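Local atomic coordinates of vinylacetyl-CoA Delta-isomerase (Nitrosopumilus maritimus SCM1, PDB entry 6VJR), a protein that probably dehydrates 4-hydroxybutyryl-CoA and isomerises vinylacetyl-CoA, with bound FAD, a [4Fe-4S] cluster and iron. Residues I9-G14 and E28-H32; L17-F22 and V224-R230; F132-V136 and H194-L198; M199-L204 and A278-V282. One frame throughout, in Å; residues are numbered along the deposited sequence.

Overall arrangement
Contacts 1 to 3 lie in the N-terminal family region; contact 4 joins it to helix 278-292 of the C-terminal one. Contact 1 packs the end of helix 5-11 against 28-32, and contact 2, its centre about 14 Å away, pairs strand 19-21 with strand 224-228; their segments interleave. Contact 3, nested in the loop closed by contact 2, sets helix 125-139 on strand 195-198, and the chain runs on into contact 4, its centre about 19 Å from that of contact 3. Contacts 1 and 2 tie the chain's N-terminal end to the rest of this region, S11 reaching H194 of contact 3, while contacts 3 and 4 follow strand 195-198 and the loop after it beside FAD-binding residues.

Contact 1: I9-G14 and E28-H32; sequences IESLRG and EPVDH
R13 and D31 carry the charged half of this contact, a salt-bridge network that links the end of helix 5-11 to the 3-10 segment 29-31, with E10 as a more distant third member. The R13 chain, extended from CG to NE, passes V30 at about a right angle and brings its guanidinium up to D31. NH1 of R13 lies 3.0 Å from OD1 of D31, a partner close to the guanidinium plane. The two flat groups are turned 48° against each other, and the further bonds, from R13 NH1 to D31 OD2 and from R13 NH2 to D31 OD1, are weak. V30 uses both of its branches. With CG1 anti to the backbone N (chi1 176°), that methyl lies over one face of the guanidinium, 3.6 Å from R13 NH2, and also meets I9 CG2 at 3.7 Å. The other methyl, V30 CG2, presses on L12 CB at 3.5 Å, while I9 and L12 also touch helix 36-51. E28 adds a purely polar grip: its chain bends at chi2 (51°) and presents OE1 to the N-H of G14 and OE2 to that of V30. With an alanine here, both N-H groups would probably lose this acceptor, and G14 would be less firmly held to 28-32. OE2 of E28 uses its anti lone pair for V30, N to OE2 3.3 Å. OE1 of E28 receives the G14 N-H on its syn lone pair, with G14 N 2.9 Å away.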
# COMPACT_ATOMS: atom_id res chain seq x y z
N ILE A 9 -19.42 -20.51 34.07
CA ILE A 9 -19.24 -21.84 33.49
C ILE A 9 -20.29 -22.82 34.04
O ILE A 9 -20.92 -23.54 33.28
CB ILE A 9 -17.81 -22.31 33.69
CG1 ILE A 9 -16.88 -21.41 32.87
CG2 ILE A 9 -17.61 -23.79 33.36
CD1 ILE A 9 -15.41 -21.63 33.17
N GLU A 10 -20.58 -22.75 35.34
CA GLU A 10 -21.59 -23.61 35.93
C GLU A 10 -22.98 -23.32 35.36
O GLU A 10 -23.73 -24.26 35.16
CB GLU A 10 -21.55 -23.39 37.44
CG GLU A 10 -22.49 -24.32 38.19
CD GLU A 10 -22.29 -25.81 37.98
OE1 GLU A 10 -21.12 -26.28 37.82
OE2 GLU A 10 -23.34 -26.50 37.97
N SER A 11 -23.30 -22.05 35.06
CA SER A 11 -24.60 -21.66 34.51
C SER A 11 -24.84 -22.25 33.11
O SER A 11 -26.00 -22.32 32.66
CB SER A 11 -24.72 -20.13 34.42
OG SER A 11 -24.06 -19.63 33.24
N LEU A 12 -23.78 -22.73 32.43
CA LEU A 12 -23.88 -23.29 31.07
C LEU A 12 -24.12 -24.80 31.08
O LEU A 12 -24.28 -25.40 30.01
CB LEU A 12 -22.61 -23.02 30.27
CG LEU A 12 -22.29 -21.56 29.97
CD1 LEU A 12 -21.02 -21.46 29.15
CD2 LEU A 12 -23.47 -20.90 29.28
N ARG A 13 -24.01 -25.41 32.26
CA ARG A 13 -24.11 -26.86 32.41
C ARG A 13 -25.57 -27.30 32.50
O ARG A 13 -26.41 -26.66 33.13
CB ARG A 13 -23.38 -27.40 33.63
CG ARG A 13 -21.88 -27.27 33.53
CD ARG A 13 -21.21 -27.94 34.71
NE ARG A 13 -19.75 -27.85 34.66
CZ ARG A 13 -18.98 -28.62 33.91
NH1 ARG A 13 -19.50 -29.59 33.17
NH2 ARG A 13 -17.67 -28.45 33.94
N GLY A 14 -25.86 -28.43 31.87
CA GLY A 14 -27.14 -29.08 32.06
C GLY A 14 -28.28 -28.43 31.29
O GLY A 14 -29.43 -28.71 31.67
N GLU A 28 -22.95 -31.89 26.27
CA GLU A 28 -22.52 -30.90 27.24
C GLU A 28 -21.42 -30.05 26.61
O GLU A 28 -20.22 -30.39 26.71
CB GLU A 28 -22.04 -31.57 28.51
CG GLU A 28 -21.63 -30.57 29.58
CD GLU A 28 -22.71 -29.51 29.81
OE1 GLU A 28 -23.71 -29.90 30.49
OE2 GLU A 28 -22.56 -28.36 29.28
N PRO A 29 -21.76 -28.89 26.02
CA PRO A 29 -20.74 -28.06 25.37
C PRO A 29 -19.58 -27.69 26.30
O PRO A 29 -18.43 -27.60 25.85
CB PRO A 29 -21.56 -26.87 24.87
CG PRO A 29 -22.93 -27.47 24.62
CD PRO A 29 -23.12 -28.32 25.85
N VAL A 30 -19.85 -27.51 27.60
CA VAL A 30 -18.83 -27.06 28.55
C VAL A 30 -17.69 -28.07 28.60
O VAL A 30 -16.57 -27.72 28.95
CB VAL A 30 -19.41 -26.85 29.96
CG1 VAL A 30 -18.34 -26.48 30.98
CG2 VAL A 30 -20.48 -25.79 29.98
N ASP A 31 -18.01 -29.35 28.35
CA ASP A 31 -17.03 -30.41 28.43
C ASP A 31 -16.46 -30.80 27.07
O ASP A 31 -15.68 -31.75 26.98
CB ASP A 31 -17.68 -31.60 29.09
CG ASP A 31 -18.00 -31.42 30.57
OD1 ASP A 31 -17.38 -30.56 31.21
OD2 ASP A 31 -18.88 -32.15 31.04
N HIS A 32 -16.85 -30.11 26.00
CA HIS A 32 -16.35 -30.47 24.68
C HIS A 32 -15.07 -29.69 24.43
O HIS A 32 -15.08 -28.46 24.46
CB HIS A 32 -17.37 -30.17 23.59
CG HIS A 32 -17.04 -30.75 22.26
ND1 HIS A 32 -15.91 -30.45 21.55
CD2 HIS A 32 -17.72 -31.67 21.56
CE1 HIS A 32 -15.94 -31.15 20.42
NE2 HIS A 32 -17.05 -31.90 20.41

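Contact 2: L17-F22 and V224-R230; sequences LKVYLF and VTYIYGR
A parallel strand pair, V19 beside Y226 and Y20 beside I227, joins strand 19-21 to strand 224-228 in a mixed beta sheet, the two running at 20° to each other. Three backbone bonds hold the register: Y226 N to K18 O at 2.9 Å, Y20 N to Y226 O at 2.8 Å, and Y228 N to Y20 O at 2.9 Å. Beside V224, one water bridges K18 N and V224 O, and a second links K18 NZ to the same carbonyl. On the face that bears V19 and Y226, L17 brings CD2 to 3.7 Å from CE1 of the Y226 ring, whose hydroxyl is bonded to A219 O. L21 and Y228 lie side by side and point the same way, L21 CD1 3.8 Å from Y228 CB. On the face of Y20, T225 CG2 meets the ring edge, 3.7 Å from Y20 CD2. Past the strand ends, the R230 chain, bent at chi3 (75°), brings its guanidinium against the ring edge of F22. F22 CE1 sits over the centre of the guanidinium, 3.6 Å from R230 CZ, with the planes 79° apart. R230 is paired with D234 and with E239 and D244 of the second subunit; the edge of F22 covers one guanidinium face, while the charge is probably balanced by these carboxylates, partly across the subunit interface.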
# COMPACT_ATOMS: atom_id res chain seq x y z
N LEU A 17 -29.28 -27.64 25.13
CA LEU A 17 -29.41 -27.02 23.80
C LEU A 17 -29.22 -28.10 22.76
O LEU A 17 -28.45 -29.02 23.01
CB LEU A 17 -28.31 -25.94 23.65
CG LEU A 17 -28.64 -24.52 24.12
CD1 LEU A 17 -29.10 -24.42 25.54
CD2 LEU A 17 -27.49 -23.55 23.87
N LYS A 18 -29.90 -27.98 21.62
CA LYS A 18 -29.72 -28.88 20.49
C LYS A 18 -28.57 -28.32 19.64
O LYS A 18 -28.75 -27.33 18.94
CB LYS A 18 -31.01 -29.00 19.68
CG LYS A 18 -30.88 -30.03 18.61
CD LYS A 18 -32.08 -30.17 17.69
CE LYS A 18 -33.29 -30.66 18.33
NZ LYS A 18 -34.42 -30.70 17.40
N VAL A 19 -27.40 -28.96 19.73
CA VAL A 19 -26.19 -28.49 19.06
C VAL A 19 -25.59 -29.60 18.21
O VAL A 19 -25.22 -30.64 18.74
CB VAL A 19 -25.13 -27.98 20.05
CG1 VAL A 19 -23.85 -27.54 19.35
CG2 VAL A 19 -25.66 -26.88 20.94
N TYR A 20 -25.47 -29.35 16.92
CA TYR A 20 -24.82 -30.30 16.03
C TYR A 20 -23.39 -29.86 15.74
O TYR A 20 -23.19 -28.72 15.34
CB TYR A 20 -25.58 -30.44 14.71
CG TYR A 20 -26.88 -31.19 14.90
CD1 TYR A 20 -26.90 -32.55 15.17
CD2 TYR A 20 -28.09 -30.54 14.84
CE1 TYR A 20 -28.08 -33.24 15.38
CE2 TYR A 20 -29.27 -31.23 14.99
CZ TYR A 20 -29.28 -32.58 15.28
OH TYR A 20 -30.43 -33.29 15.53
N LEU A 21 -22.43 -30.78 15.96
CA LEU A 21 -21.03 -30.56 15.60
C LEU A 21 -20.46 -31.87 15.08
O LEU A 21 -20.48 -32.87 15.78
CB LEU A 21 -20.27 -30.06 16.83
CG LEU A 21 -18.75 -29.94 16.71
CD1 LEU A 21 -18.31 -29.13 15.51
CD2 LEU A 21 -18.24 -29.31 17.98
N PHE A 22 -19.98 -31.86 13.82
CA PHE A 22 -19.43 -33.04 13.19
C PHE A 22 -20.43 -34.19 13.18
O PHE A 22 -20.05 -35.37 13.29
CB PHE A 22 -18.14 -33.49 13.88
CG PHE A 22 -17.01 -32.48 13.81
CD1 PHE A 22 -16.66 -31.86 12.61
CD2 PHE A 22 -16.26 -32.20 14.95
CE1 PHE A 22 -15.60 -30.96 12.57
CE2 PHE A 22 -15.23 -31.26 14.92
CZ PHE A 22 -14.93 -30.63 13.72
N VAL A 224 -35.29 -24.15 18.38
CA VAL A 224 -33.98 -23.69 17.97
C VAL A 224 -33.06 -24.88 17.78
O VAL A 224 -32.99 -25.77 18.62
CB VAL A 224 -33.35 -22.74 19.01
CG1 VAL A 224 -31.96 -22.29 18.56
CG2 VAL A 224 -34.24 -21.52 19.31
N THR A 225 -32.34 -24.87 16.66
CA THR A 225 -31.25 -25.79 16.43
C THR A 225 -29.98 -24.98 16.14
O THR A 225 -30.04 -24.02 15.36
CB THR A 225 -31.57 -26.69 15.22
OG1 THR A 225 -32.82 -27.38 15.38
CG2 THR A 225 -30.44 -27.68 14.99
N TYR A 226 -28.87 -25.39 16.76
CA TYR A 226 -27.56 -24.77 16.52
C TYR A 226 -26.70 -25.73 15.71
O TYR A 226 -26.59 -26.91 16.08
CB TYR A 226 -26.82 -24.45 17.82
CG TYR A 226 -27.56 -23.50 18.74
CD1 TYR A 226 -28.45 -23.99 19.68
CD2 TYR A 226 -27.38 -22.13 18.68
CE1 TYR A 226 -29.13 -23.14 20.55
CE2 TYR A 226 -28.05 -21.27 19.54
CZ TYR A 226 -28.93 -21.78 20.48
OH TYR A 226 -29.56 -20.88 21.30
N ILE A 227 -26.10 -25.22 14.62
CA ILE A 227 -25.18 -26.01 13.82
C ILE A 227 -23.82 -25.32 13.86
O ILE A 227 -23.67 -24.21 13.37
CB ILE A 227 -25.69 -26.26 12.40
CG1 ILE A 227 -27.11 -26.83 12.38
CG2 ILE A 227 -24.70 -27.19 11.71
CD1 ILE A 227 -27.70 -26.97 11.00
N TYR A 228 -22.86 -25.96 14.52
CA TYR A 228 -21.59 -25.34 14.85
C TYR A 228 -20.78 -25.08 13.57
O TYR A 228 -20.75 -25.90 12.69
CB TYR A 228 -20.81 -26.27 15.79
CG TYR A 228 -19.95 -25.56 16.82
CD1 TYR A 228 -20.49 -25.19 18.05
CD2 TYR A 228 -18.61 -25.27 16.59
CE1 TYR A 228 -19.76 -24.49 18.98
CE2 TYR A 228 -17.86 -24.60 17.55
CZ TYR A 228 -18.44 -24.23 18.75
OH TYR A 228 -17.71 -23.57 19.69
N GLY A 229 -20.06 -23.96 13.53
CA GLY A 229 -19.13 -23.71 12.44
C GLY A 229 -17.76 -24.34 12.66
O GLY A 229 -17.21 -24.32 13.74
N ARG A 230 -17.15 -24.84 11.58
CA ARG A 230 -15.76 -25.26 11.64
C ARG A 230 -14.87 -24.03 11.73
O ARG A 230 -15.29 -22.92 11.41
CB ARG A 230 -15.37 -26.04 10.40
CG ARG A 230 -15.99 -27.43 10.30
CD ARG A 230 -15.17 -28.34 9.44
NE ARG A 230 -13.96 -28.77 10.16
CZ ARG A 230 -13.36 -29.93 9.97
NH1 ARG A 230 -13.71 -30.73 8.95
NH2 ARG A 230 -12.32 -30.26 10.73
O HOH W 1 -31.79 -25.97 21.15
O HOH W 2 -34.94 -28.00 17.84

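Contact 3: F132-V136 and H194-L198; sequences FVKMV and HWIIL
W195 meets three residues of helix 125-139, and the contacts run from its CB to the far end of the indole. CB lies 4.1 Å from CZ of the F132 ring. CG stands anti to the carbonyl carbon (chi1 -67°), and chi2 of 82° turns one face of the indole to the helix. At CD1 the neighbour is V136 CG1, a loose contact at 4.4 Å. CD2, at the ring fusion, is 4.0 Å from F132 CE1, which also touches CE3: the phenyl edge points at the indole face in a T-shaped pair, planes 85° apart and the centroid of the five-membered ring 5.5 Å from that of F132. The helix here packs on a four-stranded mixed sheet, in which strand 195-198 runs beside 143-146, the strand that carries the FAD-binding G145. Further out, NE1, CE2 and CZ2 meet the methyl CE of M135, CZ2 at 3.5 Å, and the sulfur makes an oblique Met-aromatic contact with the six-membered ring; both rest on one of two conformers of M135 and are less certain. Cutting the indole back to an alanine is likely to open a gap between helix and strand, leaving the F132 edge without the face it points at. Two residues along the strand, I197 CD1 touches F132 CE2 at 4.0 Å, and I197 also reaches M107 and L110 of helix 101-121.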
# COMPACT_ATOMS: atom_id res chain seq x y z
N PHE A 132 -36.29 -5.68 30.13
CA PHE A 132 -35.34 -6.71 29.76
C PHE A 132 -33.94 -6.36 30.27
O PHE A 132 -33.23 -7.21 30.82
CB PHE A 132 -35.39 -6.93 28.24
CG PHE A 132 -34.35 -7.93 27.77
CD1 PHE A 132 -34.61 -9.28 27.88
CD2 PHE A 132 -33.14 -7.53 27.23
CE1 PHE A 132 -33.70 -10.22 27.42
CE2 PHE A 132 -32.20 -8.48 26.82
CZ PHE A 132 -32.48 -9.82 26.93
N VAL A 133 -33.53 -5.11 30.08
CA VAL A 133 -32.23 -4.66 30.55
C VAL A 133 -32.13 -4.86 32.06
O VAL A 133 -31.11 -5.33 32.55
CB VAL A 133 -31.95 -3.20 30.15
CG1 VAL A 133 -30.68 -2.71 30.85
CG2 VAL A 133 -31.83 -3.12 28.62
N LYS A 134 -33.17 -4.48 32.80
CA LYS A 134 -33.15 -4.66 34.24
C LYS A 134 -32.91 -6.12 34.60
O LYS A 134 -32.07 -6.43 35.44
CB LYS A 134 -34.46 -4.14 34.82
CG LYS A 134 -34.65 -4.55 36.25
CD LYS A 134 -35.89 -3.94 36.88
CE LYS A 134 -36.06 -4.34 38.31
NZ LYS A 134 -37.22 -3.63 38.83
N MET A 135 -33.65 -7.03 33.97
CA MET A 135 -33.48 -8.46 34.21
C MET A 135 -32.02 -8.87 33.97
O MET A 135 -31.38 -9.43 34.86
CB MET A 135 -34.43 -9.28 33.33
CG MET A 135 -34.29 -10.79 33.50
SD MET A 135 -35.37 -11.73 32.40
CE MET A 135 -34.59 -11.54 30.79
N VAL A 136 -31.47 -8.60 32.78
CA VAL A 136 -30.17 -9.15 32.44
C VAL A 136 -29.07 -8.51 33.29
O VAL A 136 -28.07 -9.16 33.58
CB VAL A 136 -29.89 -9.11 30.93
CG1 VAL A 136 -30.94 -9.87 30.15
CG2 VAL A 136 -29.77 -7.73 30.36
N HIS A 194 -26.89 -16.70 27.37
CA HIS A 194 -28.12 -16.95 28.11
C HIS A 194 -29.36 -16.52 27.31
O HIS A 194 -30.41 -17.18 27.36
CB HIS A 194 -28.06 -16.28 29.48
CG HIS A 194 -26.93 -16.73 30.33
ND1 HIS A 194 -25.83 -15.93 30.53
CD2 HIS A 194 -26.64 -17.89 30.93
CE1 HIS A 194 -24.97 -16.57 31.33
NE2 HIS A 194 -25.43 -17.78 31.55
N TRP A 195 -29.27 -15.35 26.66
CA TRP A 195 -30.31 -14.81 25.81
C TRP A 195 -29.69 -14.39 24.48
O TRP A 195 -28.53 -14.00 24.47
CB TRP A 195 -30.98 -13.58 26.42
CG TRP A 195 -31.77 -13.91 27.66
CD1 TRP A 195 -31.33 -14.07 28.93
CD2 TRP A 195 -33.18 -14.15 27.68
NE1 TRP A 195 -32.39 -14.38 29.76
CE2 TRP A 195 -33.53 -14.44 29.01
CE3 TRP A 195 -34.19 -14.09 26.71
CZ2 TRP A 195 -34.84 -14.72 29.38
CZ3 TRP A 195 -35.47 -14.39 27.07
CH2 TRP A 195 -35.79 -14.68 28.40
N ILE A 196 -30.50 -14.42 23.43
CA ILE A 196 -30.11 -13.99 22.09
C ILE A 196 -31.18 -13.02 21.59
O ILE A 196 -32.39 -13.31 21.71
CB ILE A 196 -30.00 -15.22 21.19
CG1 ILE A 196 -28.86 -16.14 21.69
CG2 ILE A 196 -29.78 -14.77 19.75
CD1 ILE A 196 -28.91 -17.55 21.18
N ILE A 197 -30.74 -11.84 21.12
CA ILE A 197 -31.65 -10.85 20.55
C ILE A 197 -31.60 -10.94 19.03
O ILE A 197 -30.58 -10.68 18.40
CB ILE A 197 -31.30 -9.43 21.02
CG1 ILE A 197 -31.27 -9.31 22.56
CG2 ILE A 197 -32.34 -8.47 20.44
CD1 ILE A 197 -30.83 -7.97 23.08
N LEU A 198 -32.74 -11.31 18.44
CA LEU A 198 -32.90 -11.38 17.00
C LEU A 198 -33.19 -9.97 16.48
O LEU A 198 -34.05 -9.29 17.04
CB LEU A 198 -34.08 -12.29 16.65
CG LEU A 198 -34.02 -13.71 17.20
CD1 LEU A 198 -35.31 -14.43 16.90
CD2 LEU A 198 -32.80 -14.45 16.68

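Contact 4: M199-L204 and A278-V282; sequences MPTIRL and ASMLV
R203 and S279 approach to 4.5 Å between their CA atoms, and T201 and V282 to 6.3 Å, as the irregular segment 199-204 passes over the first turn of helix 278-292. No direct hydrogen bond joins the two backbones; a water accepts instead from L204 N and, at 3.0 Å, from S279 N in that first turn. A278 points its methyl at the loop. Its CB lies 3.6 Å from I202 O and 3.7 Å from L204 CD1, with P200 CG a little further off. One turn along the helix, chi1 of 174° sets V282 CG2 anti to the carbonyl carbon, against the backbone of 200-202, 3.4 Å from P200 O. This contact buries P200 O and I202 N, neither of which has a polar partner in the model. L281 crosses M199 at about a right angle, with L281 CD2 3.9 Å from M199 CB. T201, turned away from the helix, touches the FAD-binding M147. L281 also reaches S109 and L110 of helix 101-121, M199 reaches A106 of that helix, and both P200 and L281 rest on V214 of strand 213-218.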
# COMPACT_ATOMS: atom_id res chain seq x y z
N MET A 199 -32.56 -9.59 15.36
CA MET A 199 -32.73 -8.25 14.80
C MET A 199 -32.65 -8.33 13.28
O MET A 199 -31.88 -9.12 12.77
CB MET A 199 -31.61 -7.30 15.25
CG MET A 199 -31.50 -7.06 16.75
SD MET A 199 -30.02 -6.15 17.25
CE MET A 199 -28.80 -7.47 17.13
N PRO A 200 -33.41 -7.51 12.55
CA PRO A 200 -33.32 -7.47 11.09
C PRO A 200 -31.95 -6.96 10.65
O PRO A 200 -31.31 -6.19 11.36
CB PRO A 200 -34.46 -6.58 10.66
CG PRO A 200 -34.78 -5.79 11.91
CD PRO A 200 -34.38 -6.55 13.10
N THR A 201 -31.51 -7.42 9.49
CA THR A 201 -30.15 -7.14 9.04
C THR A 201 -30.02 -6.13 7.90
O THR A 201 -28.89 -5.83 7.49
CB THR A 201 -29.47 -8.45 8.62
OG1 THR A 201 -28.06 -8.18 8.56
CG2 THR A 201 -29.93 -8.91 7.26
N ILE A 202 -31.13 -5.62 7.36
CA ILE A 202 -31.14 -4.84 6.13
C ILE A 202 -32.29 -3.84 6.24
O ILE A 202 -33.23 -4.07 7.00
CB ILE A 202 -31.33 -5.81 4.95
CG1 ILE A 202 -31.21 -5.17 3.62
CG2 ILE A 202 -32.65 -6.58 5.05
CD1 ILE A 202 -31.02 -6.19 2.51
N ARG A 203 -32.18 -2.73 5.51
CA ARG A 203 -33.30 -1.85 5.28
C ARG A 203 -34.47 -2.70 4.79
O ARG A 203 -34.31 -3.58 3.93
CB ARG A 203 -32.93 -0.82 4.21
CG ARG A 203 -33.97 0.25 3.92
CD ARG A 203 -33.43 1.23 2.88
NE ARG A 203 -34.54 2.09 2.44
CZ ARG A 203 -35.46 1.77 1.52
NH1 ARG A 203 -36.56 2.48 1.46
NH2 ARG A 203 -35.33 0.71 0.72
N LEU A 204 -35.66 -2.37 5.29
CA LEU A 204 -36.88 -3.09 4.92
C LEU A 204 -37.85 -2.11 4.26
O LEU A 204 -37.98 -0.99 4.72
CB LEU A 204 -37.52 -3.70 6.15
CG LEU A 204 -36.70 -4.77 6.89
CD1 LEU A 204 -37.45 -5.23 8.14
CD2 LEU A 204 -36.28 -5.94 6.04
N ALA A 278 -36.08 -0.46 10.66
CA ALA A 278 -35.03 -1.46 10.51
C ALA A 278 -33.68 -0.82 10.16
O ALA A 278 -32.65 -1.19 10.74
CB ALA A 278 -35.38 -2.53 9.51
N SER A 279 -33.68 0.15 9.24
CA SER A 279 -32.44 0.78 8.81
C SER A 279 -31.83 1.55 9.98
O SER A 279 -30.62 1.52 10.17
CB SER A 279 -32.66 1.66 7.60
OG SER A 279 -33.60 2.68 7.92
N MET A 280 -32.65 2.18 10.83
CA MET A 280 -32.13 2.88 12.01
C MET A 280 -31.38 1.91 12.95
O MET A 280 -30.26 2.18 13.43
CB MET A 280 -33.25 3.57 12.78
CG MET A 280 -32.79 4.27 14.01
SD MET A 280 -34.10 5.05 14.98
CE MET A 280 -34.63 6.38 13.89
N LEU A 281 -32.00 0.74 13.19
CA LEU A 281 -31.41 -0.22 14.11
C LEU A 281 -30.09 -0.72 13.51
O LEU A 281 -29.11 -0.85 14.23
CB LEU A 281 -32.35 -1.38 14.39
CG LEU A 281 -31.79 -2.45 15.30
CD1 LEU A 281 -31.42 -1.85 16.66
CD2 LEU A 281 -32.83 -3.56 15.42
N VAL A 282 -30.09 -1.09 12.24
CA VAL A 282 -28.84 -1.58 11.63
C VAL A 282 -27.73 -0.52 11.67
O VAL A 282 -26.58 -0.81 11.98
CB VAL A 282 -29.11 -2.04 10.21
CG1 VAL A 282 -27.85 -2.42 9.46
CG2 VAL A 282 -30.11 -3.20 10.14
O HOH W 3 -35.84 0.13 7.20